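Local coordinates for multifunctional non-homologous end joining DNA repair protein LigD (Mycobacterium tuberculosis, PDB 2IRX) that probably works with Ku to process, fill and reseal DNA double-strand breaks, this piece being its primase-like repair polymerase domain, at residues R54-N59 against F66-L71; R136-L141 against H181-L186; V173-K178 against L268-Y273. All blocks are in the same frame, centred on the assembly; numbering follows the deposited sequence.

Contact 1 (R54-N59 against F66-L71); sequences RKRWPN and FFEKQL. With GTP (guanosine-5'-triphosphate), chain C.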
loop_
_atom_site.group_PDB
_atom_site.type_symbol
_atom_site.label_atom_id
_atom_site.label_comp_id
_atom_site.label_asym_id
_atom_site.label_seq_id
_atom_site.Cartn_x
_atom_site.Cartn_y
_atom_site.Cartn_z
ATOM N N ARG A 54 8.195 -6.532 -4.274
ATOM C CA ARG A 54 9.263 -5.802 -3.578
ATOM C C ARG A 54 9.825 -4.727 -4.514
ATOM O O ARG A 54 10.438 -5.038 -5.576
ATOM C CB ARG A 54 10.394 -6.765 -3.149
ATOM C CG ARG A 54 10.076 -7.786 -2.027
ATOM C CD ARG A 54 9.371 -9.068 -2.543
ATOM N NE ARG A 54 10.205 -9.784 -3.504
ATOM C CZ ARG A 54 9.756 -10.407 -4.591
ATOM N NH1 ARG A 54 8.457 -10.404 -4.872
ATOM N NH2 ARG A 54 10.615 -11.037 -5.412
ATOM N N LYS A 55 9.648 -3.465 -4.142
ATOM C CA LYS A 55 10.412 -2.412 -4.799
ATOM C C LYS A 55 11.729 -2.179 -4.029
ATOM O O LYS A 55 11.738 -1.683 -2.876
ATOM C CB LYS A 55 9.598 -1.135 -4.964
ATOM C CG LYS A 55 10.136 -0.199 -6.061
ATOM C CD LYS A 55 9.126 0.909 -6.397
ATOM C CE LYS A 55 9.732 1.889 -7.425
ATOM N NZ LYS A 55 8.717 2.951 -7.869
ATOM N N ARG A 56 12.829 -2.517 -4.699
ATOM C CA ARG A 56 14.143 -2.549 -4.079
ATOM C C ARG A 56 15.065 -1.426 -4.534
ATOM O O ARG A 56 15.098 -1.062 -5.708
ATOM C CB ARG A 56 14.829 -3.912 -4.308
ATOM C CG ARG A 56 13.958 -5.127 -3.789
ATOM C CD ARG A 56 14.615 -6.450 -4.218
ATOM N NE ARG A 56 15.953 -6.607 -3.643
ATOM C CZ ARG A 56 16.868 -7.491 -4.058
ATOM N NH1 ARG A 56 16.612 -8.338 -5.075
ATOM N NH2 ARG A 56 18.050 -7.540 -3.439
ATOM N N TRP A 57 15.804 -0.884 -3.568
ATOM C CA TRP A 57 16.858 0.102 -3.811
ATOM C C TRP A 57 18.157 -0.426 -3.163
ATOM O O TRP A 57 18.545 0.030 -2.075
ATOM C CB TRP A 57 16.470 1.430 -3.149
ATOM C CG TRP A 57 15.480 2.314 -3.886
ATOM C CD1 TRP A 57 15.784 3.403 -4.683
ATOM C CD2 TRP A 57 14.040 2.254 -3.824
ATOM N NE1 TRP A 57 14.620 4.007 -5.130
ATOM C CE2 TRP A 57 13.539 3.324 -4.624
ATOM C CE3 TRP A 57 13.125 1.393 -3.196
ATOM C CZ2 TRP A 57 12.158 3.549 -4.809
ATOM C CZ3 TRP A 57 11.739 1.626 -3.381
ATOM C CH2 TRP A 57 11.280 2.692 -4.181
ATOM N N PRO A 58 18.828 -1.400 -3.808
ATOM C CA PRO A 58 20.001 -2.041 -3.182
ATOM C C PRO A 58 21.132 -1.059 -2.784
ATOM O O PRO A 58 21.896 -1.331 -1.853
ATOM C CB PRO A 58 20.526 -2.988 -4.275
ATOM C CG PRO A 58 19.349 -3.196 -5.234
ATOM C CD PRO A 58 18.541 -1.921 -5.165
ATOM N N ASN A 59 21.239 0.053 -3.509
ATOM C CA ASN A 59 22.219 1.082 -3.206
ATOM C C ASN A 59 21.587 2.408 -2.713
ATOM O O ASN A 59 22.183 3.479 -2.829
ATOM C CB ASN A 59 23.133 1.310 -4.433
ATOM C CG ASN A 59 24.611 1.263 -4.065
ATOM O OD1 ASN A 59 24.966 0.978 -2.922
ATOM N ND2 ASN A 59 25.461 1.537 -5.021
ATOM N N PHE A 66 14.154 -1.179 -8.707
ATOM C CA PHE A 66 13.396 -2.044 -9.588
ATOM C C PHE A 66 12.210 -2.656 -8.822
ATOM O O PHE A 66 12.226 -2.773 -7.587
ATOM C CB PHE A 66 14.304 -3.109 -10.251
ATOM C CG PHE A 66 15.107 -3.910 -9.272
ATOM C CD1 PHE A 66 14.596 -5.112 -8.762
ATOM C CD2 PHE A 66 16.348 -3.448 -8.819
ATOM C CE1 PHE A 66 15.321 -5.888 -7.845
ATOM C CE2 PHE A 66 17.104 -4.211 -7.888
ATOM C CZ PHE A 66 16.591 -5.425 -7.394
ATOM N N PHE A 67 11.189 -3.036 -9.580
ATOM C CA PHE A 67 9.949 -3.527 -9.033
ATOM C C PHE A 67 10.012 -5.044 -9.239
ATOM O O PHE A 67 9.776 -5.553 -10.357
ATOM C CB PHE A 67 8.832 -2.869 -9.838
ATOM C CG PHE A 67 7.491 -2.841 -9.168
ATOM C CD1 PHE A 67 7.298 -2.165 -7.956
ATOM C CD2 PHE A 67 6.391 -3.433 -9.816
ATOM C CE1 PHE A 67 6.022 -2.116 -7.342
ATOM C CE2 PHE A 67 5.095 -3.360 -9.241
ATOM C CZ PHE A 67 4.914 -2.713 -7.995
ATOM N N GLU A 68 10.349 -5.763 -8.171
ATOM C CA GLU A 68 10.647 -7.190 -8.303
ATOM C C GLU A 68 9.440 -8.039 -7.926
ATOM O O GLU A 68 8.935 -7.955 -6.805
ATOM C CB GLU A 68 11.856 -7.559 -7.473
ATOM C CG GLU A 68 12.371 -8.966 -7.699
ATOM C CD GLU A 68 13.400 -9.310 -6.624
ATOM O OE1 GLU A 68 14.535 -8.872 -6.753
ATOM O OE2 GLU A 68 13.051 -9.960 -5.608
ATOM N N LYS A 69 8.950 -8.823 -8.884
ATOM C CA LYS A 69 7.756 -9.654 -8.665
ATOM C C LYS A 69 8.165 -11.103 -8.464
ATOM O O LYS A 69 7.962 -11.678 -7.384
ATOM C CB LYS A 69 6.789 -9.520 -9.849
ATOM C CG LYS A 69 6.221 -8.089 -10.046
ATOM C CD LYS A 69 5.344 -8.012 -11.300
ATOM C CE LYS A 69 4.865 -6.557 -11.520
ATOM N NZ LYS A 69 4.091 -6.408 -12.825
ATOM N N GLN A 70 8.765 -11.692 -9.505
ATOM C CA GLN A 70 9.300 -13.055 -9.425
ATOM C C GLN A 70 10.250 -13.255 -8.240
ATOM O O GLN A 70 11.181 -12.462 -7.997
ATOM C CB GLN A 70 9.995 -13.462 -10.740
ATOM C CG GLN A 70 10.649 -14.862 -10.675
ATOM C CD GLN A 70 9.629 -15.996 -10.624
ATOM O OE1 GLN A 70 8.521 -15.879 -11.156
ATOM N NE2 GLN A 70 10.007 -17.102 -9.982
ATOM N N LEU A 71 10.010 -14.347 -7.518
ATOM C CA LEU A 71 10.887 -14.753 -6.430
ATOM C C LEU A 71 12.169 -15.409 -6.988
ATOM O O LEU A 71 12.114 -16.350 -7.815
ATOM C CB LEU A 71 10.123 -15.702 -5.483
ATOM C CG LEU A 71 10.682 -15.957 -4.096
ATOM C CD1 LEU A 71 11.022 -14.646 -3.350
ATOM C CD2 LEU A 71 9.740 -16.867 -3.256
HETATM P PG GTP C . 2.057 9.084 -4.619
HETATM O O1G GTP C . 1.387 9.568 -3.390
HETATM O O2G GTP C . 1.113 9.089 -5.804
HETATM O O3G GTP C . 3.336 9.824 -4.899
HETATM O O3B GTP C . 2.523 7.572 -4.245
HETATM P PB GTP C . 1.863 6.174 -4.669
HETATM O O1B GTP C . 0.375 6.254 -4.780
HETATM O O2B GTP C . 2.240 5.138 -3.683
HETATM O O3A GTP C . 2.426 5.991 -6.149
HETATM P PA GTP C . 3.532 5.009 -6.788
HETATM O O1A GTP C . 4.540 4.563 -5.761
HETATM O O2A GTP C . 4.113 5.803 -7.935
HETATM O "O5'" GTP C . 2.678 3.777 -7.321
HETATM C "C5'" GTP C . 1.587 3.921 -8.239
HETATM C "C4'" GTP C . 1.225 2.547 -8.818
HETATM O "O4'" GTP C . 2.319 1.905 -9.475
HETATM C "C3'" GTP C . 0.774 1.575 -7.745
HETATM O "O3'" GTP C . -0.148 0.737 -8.390
HETATM C "C2'" GTP C . 2.044 0.777 -7.411
HETATM O "O2'" GTP C . 1.897 -0.523 -6.855
HETATM C "C1'" GTP C . 2.738 0.726 -8.762
HETATM N N9 GTP C . 4.203 0.880 -8.796
HETATM C C8 GTP C . 5.022 1.639 -7.997
HETATM N N7 GTP C . 6.277 1.521 -8.482
HETATM C C5 GTP C . 6.250 0.736 -9.592
HETATM C C6 GTP C . 7.243 0.313 -10.484
HETATM O O6 GTP C . 8.420 0.645 -10.320
HETATM N N1 GTP C . 6.882 -0.487 -11.566
HETATM C C2 GTP C . 5.566 -0.869 -11.769
HETATM N N2 GTP C . 5.251 -1.657 -12.806
HETATM N N3 GTP C . 4.582 -0.449 -10.872
HETATM C C4 GTP C . 4.938 0.344 -9.804
HETATM O O HOH W 1 12.948 -9.380 -3.218
#

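Contact 2 (R136-L141 against H181-L186); sequences RLVFDL and HLYTPL. With MN (manganese (II) ion), chain B; GTP (guanosine-5'-triphosphate), chain C.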
loop_
_atom_site.group_PDB
_atom_site.type_symbol
_atom_site.label_atom_id
_atom_site.label_comp_id
_atom_site.label_asym_id
_atom_site.label_seq_id
_atom_site.Cartn_x
_atom_site.Cartn_y
_atom_site.Cartn_z
ATOM N N ARG A 136 -10.877 -5.825 0.099
ATOM C CA ARG A 136 -11.039 -4.403 0.356
ATOM C C ARG A 136 -11.028 -3.667 -0.973
ATOM O O ARG A 136 -10.501 -4.190 -1.962
ATOM C CB ARG A 136 -9.935 -3.889 1.296
ATOM C CG ARG A 136 -8.515 -4.052 0.768
ATOM C CD ARG A 136 -7.494 -4.091 1.897
ATOM N NE ARG A 136 -6.154 -4.068 1.335
ATOM C CZ ARG A 136 -5.064 -4.557 1.921
ATOM N NH1 ARG A 136 -5.125 -5.116 3.130
ATOM N NH2 ARG A 136 -3.896 -4.484 1.280
ATOM N N LEU A 137 -11.609 -2.466 -0.986
ATOM C CA LEU A 137 -11.412 -1.518 -2.094
ATOM C C LEU A 137 -10.251 -0.582 -1.743
ATOM O O LEU A 137 -10.024 -0.255 -0.562
ATOM C CB LEU A 137 -12.646 -0.633 -2.337
ATOM C CG LEU A 137 -14.030 -1.236 -2.520
ATOM C CD1 LEU A 137 -15.088 -0.140 -2.403
ATOM C CD2 LEU A 137 -14.100 -1.947 -3.854
ATOM N N VAL A 138 -9.525 -0.151 -2.758
ATOM C CA VAL A 138 -8.546 0.924 -2.594
ATOM C C VAL A 138 -8.777 2.058 -3.611
ATOM O O VAL A 138 -9.115 1.814 -4.775
ATOM C CB VAL A 138 -7.055 0.400 -2.687
ATOM C CG1 VAL A 138 -6.678 -0.055 -4.110
ATOM C CG2 VAL A 138 -6.034 1.488 -2.186
ATOM N N PHE A 139 -8.541 3.282 -3.146
ATOM C CA PHE A 139 -8.541 4.471 -3.991
ATOM C C PHE A 139 -7.204 5.161 -3.799
ATOM O O PHE A 139 -6.744 5.376 -2.670
ATOM C CB PHE A 139 -9.686 5.414 -3.614
ATOM C CG PHE A 139 -11.056 4.832 -3.844
ATOM C CD1 PHE A 139 -11.742 5.074 -5.046
ATOM C CD2 PHE A 139 -11.662 4.065 -2.860
ATOM C CE1 PHE A 139 -13.031 4.512 -5.277
ATOM C CE2 PHE A 139 -12.956 3.517 -3.055
ATOM C CZ PHE A 139 -13.631 3.743 -4.272
ATOM N N ASP A 140 -6.586 5.490 -4.918
ATOM C CA ASP A 140 -5.297 6.136 -4.961
ATOM C C ASP A 140 -5.557 7.587 -5.404
ATOM O O ASP A 140 -5.913 7.852 -6.555
ATOM C CB ASP A 140 -4.384 5.343 -5.920
ATOM C CG ASP A 140 -2.994 5.961 -6.086
ATOM O OD1 ASP A 140 -2.643 6.901 -5.349
ATOM O OD2 ASP A 140 -2.220 5.484 -6.961
ATOM N N LEU A 141 -5.402 8.524 -4.477
ATOM C CA LEU A 141 -5.688 9.937 -4.778
ATOM C C LEU A 141 -4.379 10.687 -5.043
ATOM O O LEU A 141 -3.550 10.833 -4.126
ATOM C CB LEU A 141 -6.428 10.617 -3.609
ATOM C CG LEU A 141 -7.958 10.457 -3.480
ATOM C CD1 LEU A 141 -8.409 8.999 -3.455
ATOM C CD2 LEU A 141 -8.496 11.207 -2.258
ATOM N N HIS A 181 -4.149 7.453 0.265
ATOM C CA HIS A 181 -4.783 6.204 -0.132
ATOM C C HIS A 181 -5.970 5.979 0.807
ATOM O O HIS A 181 -5.899 6.312 2.002
ATOM C CB HIS A 181 -3.792 5.031 -0.040
ATOM C CG HIS A 181 -2.639 5.125 -1.000
ATOM N ND1 HIS A 181 -1.518 4.330 -0.890
ATOM C CD2 HIS A 181 -2.434 5.912 -2.084
ATOM C CE1 HIS A 181 -0.682 4.608 -1.875
ATOM N NE2 HIS A 181 -1.203 5.582 -2.604
ATOM N N LEU A 182 -7.043 5.426 0.267
ATOM C CA LEU A 182 -8.221 5.101 1.049
ATOM C C LEU A 182 -8.560 3.630 0.929
ATOM O O LEU A 182 -8.551 3.070 -0.179
ATOM C CB LEU A 182 -9.430 5.955 0.599
ATOM C CG LEU A 182 -9.196 7.456 0.416
ATOM C CD1 LEU A 182 -10.441 8.095 -0.267
ATOM C CD2 LEU A 182 -8.806 8.132 1.729
ATOM N N TYR A 183 -8.888 3.006 2.066
ATOM C CA TYR A 183 -9.225 1.586 2.091
ATOM C C TYR A 183 -10.599 1.365 2.683
ATOM O O TYR A 183 -10.932 1.982 3.700
ATOM C CB TYR A 183 -8.206 0.803 2.924
ATOM C CG TYR A 183 -6.837 0.672 2.260
ATOM C CD1 TYR A 183 -6.572 -0.374 1.352
ATOM C CD2 TYR A 183 -5.812 1.602 2.533
ATOM C CE1 TYR A 183 -5.308 -0.505 0.739
ATOM C CE2 TYR A 183 -4.544 1.490 1.947
ATOM C CZ TYR A 183 -4.294 0.440 1.059
ATOM O OH TYR A 183 -3.078 0.347 0.457
ATOM N N THR A 184 -11.392 0.495 2.057
ATOM C CA THR A 184 -12.682 0.135 2.640
ATOM C C THR A 184 -12.823 -1.386 2.627
ATOM O O THR A 184 -12.712 -1.997 1.562
ATOM C CB THR A 184 -13.913 0.939 2.041
ATOM O OG1 THR A 184 -14.989 0.075 1.632
ATOM C CG2 THR A 184 -13.524 1.923 0.986
ATOM N N PRO A 185 -12.996 -1.992 3.821
ATOM C CA PRO A 185 -13.155 -3.445 3.936
ATOM C C PRO A 185 -14.480 -3.886 3.321
ATOM O O PRO A 185 -15.487 -3.197 3.479
ATOM C CB PRO A 185 -13.146 -3.697 5.453
ATOM C CG PRO A 185 -13.558 -2.400 6.076
ATOM C CD PRO A 185 -13.067 -1.321 5.140
ATOM N N LEU A 186 -14.445 -5.002 2.596
ATOM C CA LEU A 186 -15.636 -5.586 2.001
ATOM C C LEU A 186 -16.063 -6.767 2.867
ATOM O O LEU A 186 -15.308 -7.733 3.049
ATOM C CB LEU A 186 -15.377 -6.035 0.555
ATOM C CG LEU A 186 -15.012 -4.940 -0.448
ATOM C CD1 LEU A 186 -14.449 -5.544 -1.729
ATOM C CD2 LEU A 186 -16.210 -4.037 -0.736
HETATM MN MN MN B . -0.748 7.922 -5.817
HETATM P PG GTP C . 2.057 9.084 -4.619
HETATM O O1G GTP C . 1.387 9.568 -3.390
HETATM O O2G GTP C . 1.113 9.089 -5.804
HETATM O O3G GTP C . 3.336 9.824 -4.899
HETATM O O3B GTP C . 2.523 7.572 -4.245
HETATM P PB GTP C . 1.863 6.174 -4.669
HETATM O O1B GTP C . 0.375 6.254 -4.780
HETATM O O2B GTP C . 2.240 5.138 -3.683
HETATM O O3A GTP C . 2.426 5.991 -6.149
HETATM P PA GTP C . 3.532 5.009 -6.788
HETATM O O1A GTP C . 4.540 4.563 -5.761
HETATM O O2A GTP C . 4.113 5.803 -7.935
HETATM O "O5'" GTP C . 2.678 3.777 -7.321
HETATM C "C5'" GTP C . 1.587 3.921 -8.239
HETATM C "C4'" GTP C . 1.225 2.547 -8.818
HETATM O "O4'" GTP C . 2.319 1.905 -9.475
HETATM C "C3'" GTP C . 0.774 1.575 -7.745
HETATM O "O3'" GTP C . -0.148 0.737 -8.390
HETATM C "C2'" GTP C . 2.044 0.777 -7.411
HETATM O "O2'" GTP C . 1.897 -0.523 -6.855
HETATM C "C1'" GTP C . 2.738 0.726 -8.762
HETATM N N9 GTP C . 4.203 0.880 -8.796
HETATM C C8 GTP C . 5.022 1.639 -7.997
HETATM N N7 GTP C . 6.277 1.521 -8.482
HETATM C C5 GTP C . 6.250 0.736 -9.592
HETATM C C6 GTP C . 7.243 0.313 -10.484
HETATM O O6 GTP C . 8.420 0.645 -10.320
HETATM N N1 GTP C . 6.882 -0.487 -11.566
HETATM C C2 GTP C . 5.566 -0.869 -11.769
HETATM N N2 GTP C . 5.251 -1.657 -12.806
HETATM N N3 GTP C . 4.582 -0.449 -10.872
HETATM C C4 GTP C . 4.938 0.344 -9.804
HETATM O O HOH W 2 -2.387 -2.232 -0.579
HETATM O O HOH W 3 -0.339 7.226 -7.826
HETATM O O HOH W 4 -1.383 8.928 -3.612
#

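Contact 3 (V173-K178 against L268-Y273); sequences VTSGSK and LRQLSY. With GTP (guanosine-5'-triphosphate), chain C.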
loop_
_atom_site.group_PDB
_atom_site.type_symbol
_atom_site.label_atom_id
_atom_site.label_comp_id
_atom_site.label_asym_id
_atom_site.label_seq_id
_atom_site.Cartn_x
_atom_site.Cartn_y
_atom_site.Cartn_z
ATOM N N VAL A 173 -5.133 6.888 4.595
ATOM C CA VAL A 173 -3.708 6.599 4.726
ATOM C C VAL A 173 -2.953 7.683 3.930
ATOM O O VAL A 173 -3.179 7.847 2.723
ATOM C CB VAL A 173 -3.356 5.181 4.169
ATOM C CG1 VAL A 173 -1.811 4.939 4.182
ATOM C CG2 VAL A 173 -4.119 4.064 4.930
ATOM N N THR A 174 -2.085 8.440 4.582
ATOM C CA THR A 174 -1.193 9.327 3.808
ATOM C C THR A 174 -0.155 8.403 3.138
ATOM O O THR A 174 0.449 7.557 3.797
ATOM C CB THR A 174 -0.532 10.480 4.670
ATOM O OG1 THR A 174 -0.036 9.969 5.929
ATOM C CG2 THR A 174 -1.551 11.626 4.914
ATOM N N SER A 175 0.023 8.534 1.825
ATOM C CA SER A 175 0.815 7.547 1.066
ATOM C C SER A 175 2.303 7.471 1.418
ATOM O O SER A 175 2.958 6.474 1.119
ATOM C CB SER A 175 0.711 7.812 -0.441
ATOM O OG SER A 175 1.490 8.949 -0.761
ATOM N N GLY A 176 2.835 8.543 2.013
ATOM C CA GLY A 176 4.271 8.677 2.276
ATOM C C GLY A 176 4.976 9.445 1.170
ATOM O O GLY A 176 6.149 9.793 1.292
ATOM N N SER A 177 4.246 9.707 0.085
ATOM C CA SER A 177 4.821 10.354 -1.077
ATOM C C SER A 177 4.093 11.689 -1.293
ATOM O O SER A 177 4.411 12.654 -0.623
ATOM C CB SER A 177 4.787 9.409 -2.279
ATOM O OG SER A 177 5.335 10.006 -3.452
ATOM N N LYS A 178 3.102 11.745 -2.176
ATOM C CA LYS A 178 2.460 13.030 -2.520
ATOM C C LYS A 178 0.967 13.118 -2.157
ATOM O O LYS A 178 0.405 14.221 -2.045
ATOM C CB LYS A 178 2.626 13.290 -4.031
ATOM C CG LYS A 178 4.041 13.744 -4.414
ATOM C CD LYS A 178 4.455 13.573 -5.894
ATOM C CE LYS A 178 3.328 13.250 -6.880
ATOM N NZ LYS A 178 3.303 11.768 -7.192
ATOM N N LEU A 268 -1.801 19.131 7.314
ATOM C CA LEU A 268 -1.612 17.691 7.111
ATOM C C LEU A 268 -0.393 17.416 6.233
ATOM O O LEU A 268 -0.220 18.037 5.161
ATOM C CB LEU A 268 -2.875 17.062 6.510
ATOM C CG LEU A 268 -2.859 15.560 6.154
ATOM C CD1 LEU A 268 -2.851 14.670 7.383
ATOM C CD2 LEU A 268 -4.067 15.260 5.291
ATOM N N ARG A 269 0.455 16.495 6.691
ATOM C CA ARG A 269 1.696 16.147 5.979
ATOM C C ARG A 269 2.030 14.658 6.061
ATOM O O ARG A 269 1.394 13.898 6.803
ATOM C CB ARG A 269 2.884 16.978 6.491
ATOM C CG ARG A 269 3.224 16.719 7.954
ATOM C CD ARG A 269 4.630 17.216 8.280
ATOM N NE ARG A 269 4.925 17.078 9.701
ATOM C CZ ARG A 269 5.316 15.954 10.301
ATOM N NH1 ARG A 269 5.464 14.833 9.617
ATOM N NH2 ARG A 269 5.556 15.961 11.611
ATOM N N GLN A 270 3.026 14.251 5.274
ATOM C CA GLN A 270 3.494 12.857 5.305
ATOM C C GLN A 270 4.266 12.620 6.606
ATOM O O GLN A 270 4.845 13.568 7.150
ATOM C CB GLN A 270 4.351 12.563 4.070
ATOM C CG GLN A 270 3.679 12.981 2.727
ATOM C CD GLN A 270 2.467 12.119 2.379
ATOM O OE1 GLN A 270 2.234 11.053 3.000
ATOM N NE2 GLN A 270 1.698 12.562 1.370
ATOM N N LEU A 271 4.236 11.387 7.127
ATOM C CA LEU A 271 4.933 11.061 8.379
ATOM C C LEU A 271 6.189 10.229 8.154
ATOM O O LEU A 271 6.220 9.375 7.258
ATOM C CB LEU A 271 4.010 10.316 9.363
ATOM C CG LEU A 271 2.650 10.975 9.638
ATOM C CD1 LEU A 271 1.832 10.060 10.565
ATOM C CD2 LEU A 271 2.763 12.423 10.224
ATOM N N SER A 272 7.207 10.463 8.991
ATOM C CA SER A 272 8.449 9.715 8.889
ATOM C C SER A 272 8.278 8.440 9.709
ATOM O O SER A 272 7.333 8.351 10.527
ATOM C CB SER A 272 9.590 10.565 9.451
ATOM O OG SER A 272 9.390 10.755 10.831
ATOM N N TYR A 273 9.171 7.472 9.510
ATOM C CA TYR A 273 9.023 6.151 10.115
ATOM C C TYR A 273 9.092 6.217 11.647
ATOM O O TYR A 273 8.372 5.489 12.337
ATOM C CB TYR A 273 10.041 5.151 9.550
ATOM C CG TYR A 273 11.445 5.253 10.107
ATOM C CD1 TYR A 273 11.796 4.586 11.276
ATOM C CD2 TYR A 273 12.425 6.008 9.453
ATOM C CE1 TYR A 273 13.081 4.678 11.801
ATOM C CE2 TYR A 273 13.731 6.097 9.963
ATOM C CZ TYR A 273 14.041 5.418 11.133
ATOM O OH TYR A 273 15.304 5.496 11.656
HETATM P PG GTP C . 2.057 9.084 -4.619
HETATM O O1G GTP C . 1.387 9.568 -3.390
HETATM O O2G GTP C . 1.113 9.089 -5.804
HETATM O O3G GTP C . 3.336 9.824 -4.899
HETATM O O3B GTP C . 2.523 7.572 -4.245
HETATM P PB GTP C . 1.863 6.174 -4.669
HETATM O O1B GTP C . 0.375 6.254 -4.780
HETATM O O2B GTP C . 2.240 5.138 -3.683
HETATM O O3A GTP C . 2.426 5.991 -6.149
HETATM P PA GTP C . 3.532 5.009 -6.788
HETATM O O1A GTP C . 4.540 4.563 -5.761
HETATM O O2A GTP C . 4.113 5.803 -7.935
HETATM O "O5'" GTP C . 2.678 3.777 -7.321
HETATM C "C5'" GTP C . 1.587 3.921 -8.239
HETATM C "C4'" GTP C . 1.225 2.547 -8.818
HETATM O "O4'" GTP C . 2.319 1.905 -9.475
HETATM C "C3'" GTP C . 0.774 1.575 -7.745
HETATM O "O3'" GTP C . -0.148 0.737 -8.390
HETATM C "C2'" GTP C . 2.044 0.777 -7.411
HETATM O "O2'" GTP C . 1.897 -0.523 -6.855
HETATM C "C1'" GTP C . 2.738 0.726 -8.762
HETATM N N9 GTP C . 4.203 0.880 -8.796
HETATM C C8 GTP C . 5.022 1.639 -7.997
HETATM N N7 GTP C . 6.277 1.521 -8.482
HETATM C C5 GTP C . 6.250 0.736 -9.592
HETATM C C6 GTP C . 7.243 0.313 -10.484
HETATM O O6 GTP C . 8.420 0.645 -10.320
HETATM N N1 GTP C . 6.882 -0.487 -11.566
HETATM C C2 GTP C . 5.566 -0.869 -11.769
HETATM N N2 GTP C . 5.251 -1.657 -12.806
HETATM N N3 GTP C . 4.582 -0.449 -10.872
HETATM C C4 GTP C . 4.938 0.344 -9.804
HETATM O O HOH W 5 2.636 9.562 5.486
HETATM O O HOH W 6 2.380 15.313 0.537
#

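Contact 1 (R54-N59 against F66-L71)
The guanidinium of R54 has E68 O over one face and the L71 methyl CD1 over the other, while K69 O and Q70 O sit at its edge, close to its plane. NH1 reaches K69 O at 2.9 Å in a nearly straight bond, and NH2 is shared between Q70 O and E68 OE2, the latter at 2.7 Å through the anti lone pair. R56 comes edge-on to the other carboxylate oxygen: its NH1 meets the syn lone pair of E68 OE1 at 2.7 Å, planes 80° apart. The F66 ring carries R56 CB over one face in a CH-pi contact. On the other side of this antiparallel hairpin, F67 lays a ring face on the guanine, with CD2 3.3 Å from GTP C2, while the extended K55 chain delivers NZ to N7 at 2.9 Å. A carboxylate salt-bridged to two arginines probably stays ionised and adds to the backbone bonds joining the strands, whose opposite side grips the base by stacking and an amine.

Contact 2 (R136-L141 against H181-L186)
V138 and Y183 run side by side in the close-packed middle of this strand pair. V138 CG2, turned anti to the backbone N, rests over one face of the Y183 ring, 3.6 Å from CE1. R136 follows the same ring, with NE 3.7 Å from Y183 CE1 and the guanidinium nearly perpendicular to it; its NH1 is held beyond the pair by a salt bridge to D291. On the opposite face of the sheet, L137 CG meets L186 CD2 at 4.0 Å, and L141 CD1 touches L182 CD1, a face overlaid by helices 149-164 and 192-209.

The strands are antiparallel, with hydrogen-bonded pairs L137-T184 and F139-L182, and belong to the central sheet of the primase-polymerase domain, whose metal-binding DxD residues, D140 and D142, come at the end of strand 129-143. There the apolar packing gives way to ligand and water. D140 OD1 binds manganese at 2.2 Å, and H181 NE2 donates to GTP O1B at 2.8 Å, with the phosphate at the edge of the imidazole; O1B also binds the metal, tying both strands to one phosphate oxygen. Q233 holds D140 OD2, which a metal-bound water also approaches, probably as donor. A second metal-bound water bridges L141 O and the gamma-phosphate. Farther back, a water bonded to Y183 OH has only a weak link, 3.3 Å, to R136 NH2.

Contact 3 (V173-K178 against L268-Y273)
Q270 pushes its amide into the turn at G176, and OE1 takes the backbone N-H of that glycine at 2.8 Å. The donor lies above the amide plane, 55° out of it, and the N-H points only moderately straight at the oxygen. With CG beside the backbone N (chi1 -51°), Q270 CG comes 3.4 Å from S177 O; the bend at chi2 (-69°) turns the amide so that OE1 meets G176 N. T174 and Q270 point opposite ways as they pass, with T174 CB 3.3 Å from Q270 OE1, and the methyl T174 CG2 meets L268 CD1 tip to tip at 4.1 Å. T174 OG1, tucked between the backbone N and carbonyl carbon, is bonded to R258; a water lies among it, Q270 OE1 and L271 N, accepting from L271 N and probably donating to OE1. A second water accepts from Q270 NE2 and makes a weak bond to K178 O.

The loop held in this way carries the gamma-phosphate. S175 OG donates to GTP O1G at 2.7 Å and accepts from S177 N, an ST turn that probably helps to orient the hydroxyl. S177 OG, opposite its own backbone N across chi1, reaches O3G, while K178 doubles back at chi3 and chi4 to put NZ 3.0 Å from that oxygen. G176 adopts backbone angles that favour glycine.

Strand 171-174, which leads into the loop, lies between strands 180-186 and 253-257; beyond the latter, the short, weakly bonded strand 271-272 forms the next neighbour and passes through the N-cap residue S272 into helix 273-283.

How the contacts relate
From the N terminus, contact 1 comes first: it closes a short hairpin between strands 53-56 and 66-68, at one end of a four-stranded sheet, and is complete before the others begin. Contact 2 then closes a 39-residue excursion through helix 149-164 and strand 171-174. Contact 3 opens inside that excursion and closes 89 residues on, so the two cross without nesting. They meet directly where strands 171-174 and 180-186 pair, with H181 N probably hydrogen-bonded to V173 O at 2.7 Å. Contact 1 stays about 11 Å from contact 2 and 9 Å from contact 3 at nearest atoms; GTP spans the separation, its base at contact 1 and its phosphates at the other two.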